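Chloramphenicol acetyltransferase (Aliivibrio fischeri, PDB 6PXA) probably transfers the acetyl group of acetyl-CoA to chloramphenicol, as a trimeric acyltransferase of the hexapeptide-repeat family. Local coordinates at residues B[184-189]-B[209-214]. Residues are numbered along the deposited sequence; the frame is centred on the assembly and turned at random.
Sequences LVIKWW and EELEQY
Ile186 and Trp188 meet Leu211 in a small, buried apolar contact within the C-terminal helical region, beyond the left-handed beta-helix typical of this family. It joins the end of helix 177-186 and the turn after it to helix 208-219. The two segments bury 168 Å² between them. Leu211 is the shared partner. Leu211 CD2 lies 3.8 Å from Ile186 CD1 and 4.0 Å from Trp188 CD1. Ile186 reaches across with its long branch. CG1 sits between the backbone N and the carbonyl carbon (chi1 63°), and the extended chi2 of -176° carries CD1 out to the leucine. Ile186 CD1 also passes 4.2 Å from Glu212 CA, a looser approach to the helix backbone. Leu211 CD2 approaches the Trp188 ring obliquely, at the pyrrole carbon CD1. Trp189 lies over one face of that indole, with Trp189 CE3 3.6 Å above the Trp188 ring plane and offset toward the rim. Helix 177-186 ends at Ile186; Lys187, with positive phi, leaves it, and Trp188 opens a 3-10 turn. Ile186 and Trp188 both direct their CB atoms toward helix 208-219.

Leu183, Ile202 and Leu203 add to the packing around Leu211, and Phe215 touches Ile186. Ile98 of a second subunit packs on Leu211 and Ser99 of that subunit on Trp188, so the contact lies at a subunit interface of the trimer. The meeting of methyl groups and an indole carbon implies that the direct contact rests on dispersion and exclusion of water, as one part of a wider apolar packing.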
loop_
_atom_site.group_PDB
_atom_site.type_symbol
_atom_site.label_atom_id
_atom_site.label_comp_id
_atom_site.label_asym_id
_atom_site.label_seq_id
_atom_site.Cartn_x
_atom_site.Cartn_y
_atom_site.Cartn_z
ATOM N N LEU B 184 -16.802 -4.177 27.947
ATOM C CA LEU B 184 -17.913 -4.319 27.018
ATOM C C LEU B 184 -19.266 -4.177 27.703
ATOM O O LEU B 184 -20.266 -3.935 27.023
ATOM C CB LEU B 184 -17.828 -5.663 26.289
ATOM C CG LEU B 184 -16.590 -5.786 25.374
ATOM C CD1 LEU B 184 -16.602 -7.084 24.583
ATOM C CD2 LEU B 184 -16.528 -4.609 24.435
ATOM N N VAL B 185 -19.317 -4.307 29.024
ATOM C CA VAL B 185 -20.553 -4.080 29.771
ATOM C C VAL B 185 -20.710 -2.612 30.155
ATOM O O VAL B 185 -21.795 -2.037 30.017
ATOM C CB VAL B 185 -20.592 -4.993 31.017
ATOM C CG1 VAL B 185 -21.726 -4.576 31.950
ATOM C CG2 VAL B 185 -20.752 -6.453 30.607
ATOM N N ILE B 186 -19.635 -1.980 30.637
ATOM C CA ILE B 186 -19.768 -0.619 31.157
ATOM C C ILE B 186 -19.803 0.408 30.029
ATOM O O ILE B 186 -20.414 1.472 30.184
ATOM C CB ILE B 186 -18.657 -0.294 32.176
ATOM C CG1 ILE B 186 -17.269 -0.343 31.542
ATOM C CG2 ILE B 186 -18.709 -1.240 33.386
ATOM C CD1 ILE B 186 -16.155 -0.123 32.579
ATOM N N LYS B 187 -19.161 0.123 28.893
ATOM C CA LYS B 187 -19.285 0.938 27.685
ATOM C C LYS B 187 -19.112 2.433 27.981
ATOM O O LYS B 187 -20.028 3.236 27.799
ATOM C CB LYS B 187 -20.632 0.699 26.994
ATOM C CG LYS B 187 -20.930 -0.740 26.636
ATOM C CD LYS B 187 -22.161 -0.802 25.766
ATOM C CE LYS B 187 -22.619 -2.233 25.503
ATOM N NZ LYS B 187 -23.501 -2.773 26.579
ATOM N N TRP B 188 -17.894 2.793 28.413
ATOM C CA TRP B 188 -17.626 4.169 28.831
ATOM C C TRP B 188 -17.851 5.166 27.708
ATOM O O TRP B 188 -18.078 6.349 27.988
ATOM C CB TRP B 188 -16.187 4.330 29.360
ATOM C CG TRP B 188 -15.088 4.148 28.287
ATOM C CD1 TRP B 188 -14.328 3.039 28.094
ATOM C CD2 TRP B 188 -14.642 5.115 27.298
ATOM N NE1 TRP B 188 -13.450 3.237 27.046
ATOM C CE2 TRP B 188 -13.624 4.500 26.542
ATOM C CE3 TRP B 188 -15.006 6.429 26.984
ATOM C CZ2 TRP B 188 -12.973 5.154 25.491
ATOM C CZ3 TRP B 188 -14.379 7.073 25.947
ATOM C CH2 TRP B 188 -13.367 6.435 25.204
ATOM N N TRP B 189 -17.779 4.722 26.445
ATOM C CA TRP B 189 -18.053 5.624 25.331
ATOM C C TRP B 189 -19.511 6.085 25.305
ATOM O O TRP B 189 -19.818 7.092 24.663
ATOM C CB TRP B 189 -17.661 4.961 23.996
ATOM C CG TRP B 189 -18.077 3.529 23.914
ATOM C CD1 TRP B 189 -19.304 3.056 23.571
ATOM C CD2 TRP B 189 -17.271 2.384 24.213
ATOM N NE1 TRP B 189 -19.314 1.682 23.633
ATOM C CE2 TRP B 189 -18.077 1.244 24.018
ATOM C CE3 TRP B 189 -15.939 2.211 24.607
ATOM C CZ2 TRP B 189 -17.597 -0.053 24.209
ATOM C CZ3 TRP B 189 -15.461 0.926 24.789
ATOM C CH2 TRP B 189 -16.290 -0.190 24.610
ATOM N N GLU B 209 -10.228 -1.923 36.465
ATOM C CA GLU B 209 -11.031 -2.209 37.653
ATOM C C GLU B 209 -11.445 -0.932 38.376
ATOM O O GLU B 209 -12.562 -0.849 38.903
ATOM C CB GLU B 209 -10.268 -3.135 38.593
ATOM C CG GLU B 209 -10.116 -4.536 38.057
ATOM C CD GLU B 209 -9.536 -5.479 39.084
ATOM O OE1 GLU B 209 -9.159 -5.010 40.180
ATOM O OE2 GLU B 209 -9.459 -6.691 38.801
ATOM N N GLU B 210 -10.557 0.066 38.427
ATOM C CA GLU B 210 -10.964 1.392 38.882
ATOM C C GLU B 210 -12.104 1.924 38.024
ATOM O O GLU B 210 -13.108 2.432 38.540
ATOM C CB GLU B 210 -9.781 2.361 38.845
ATOM C CG GLU B 210 -8.892 2.371 40.058
ATOM C CD GLU B 210 -7.836 3.473 39.985
ATOM O OE1 GLU B 210 -6.717 3.216 39.490
ATOM O OE2 GLU B 210 -8.131 4.606 40.419
ATOM N N LEU B 211 -11.973 1.804 36.704
ATOM C CA LEU B 211 -13.048 2.255 35.830
ATOM C C LEU B 211 -14.357 1.539 36.157
ATOM O O LEU B 211 -15.424 2.167 36.206
ATOM C CB LEU B 211 -12.657 2.040 34.368
ATOM C CG LEU B 211 -13.554 2.806 33.394
ATOM C CD1 LEU B 211 -13.353 4.295 33.566
ATOM C CD2 LEU B 211 -13.326 2.403 31.931
ATOM N N GLU B 212 -14.287 0.226 36.407
ATOM C CA GLU B 212 -15.489 -0.548 36.699
ATOM C C GLU B 212 -16.119 -0.111 38.014
ATOM O O GLU B 212 -17.347 -0.122 38.147
ATOM C CB GLU B 212 -15.154 -2.039 36.734
ATOM C CG GLU B 212 -16.347 -2.946 36.945
ATOM C CD GLU B 212 -15.959 -4.363 37.332
ATOM O OE1 GLU B 212 -14.820 -4.582 37.789
ATOM O OE2 GLU B 212 -16.812 -5.262 37.195
ATOM N N GLN B 213 -15.300 0.279 38.996
ATOM C CA GLN B 213 -15.855 0.772 40.256
ATOM C C GLN B 213 -16.522 2.129 40.073
ATOM O O GLN B 213 -17.602 2.364 40.622
ATOM C CB GLN B 213 -14.778 0.857 41.340
ATOM C CG GLN B 213 -14.237 -0.482 41.820
ATOM C CD GLN B 213 -15.293 -1.369 42.458
ATOM O OE1 GLN B 213 -16.124 -0.917 43.262
ATOM N NE2 GLN B 213 -15.259 -2.653 42.112
ATOM N N TYR B 214 -15.903 3.035 39.309
ATOM C CA TYR B 214 -16.544 4.321 39.043
ATOM C C TYR B 214 -17.910 4.121 38.411
ATOM O O TYR B 214 -18.881 4.801 38.775
ATOM C CB TYR B 214 -15.677 5.207 38.135
ATOM C CG TYR B 214 -16.308 6.574 37.911
ATOM C CD1 TYR B 214 -17.219 6.794 36.877
ATOM C CD2 TYR B 214 -16.018 7.631 38.760
ATOM C CE1 TYR B 214 -17.812 8.037 36.700
ATOM C CE2 TYR B 214 -16.596 8.869 38.586
ATOM C CZ TYR B 214 -17.495 9.073 37.566
ATOM O OH TYR B 214 -18.069 10.321 37.423
#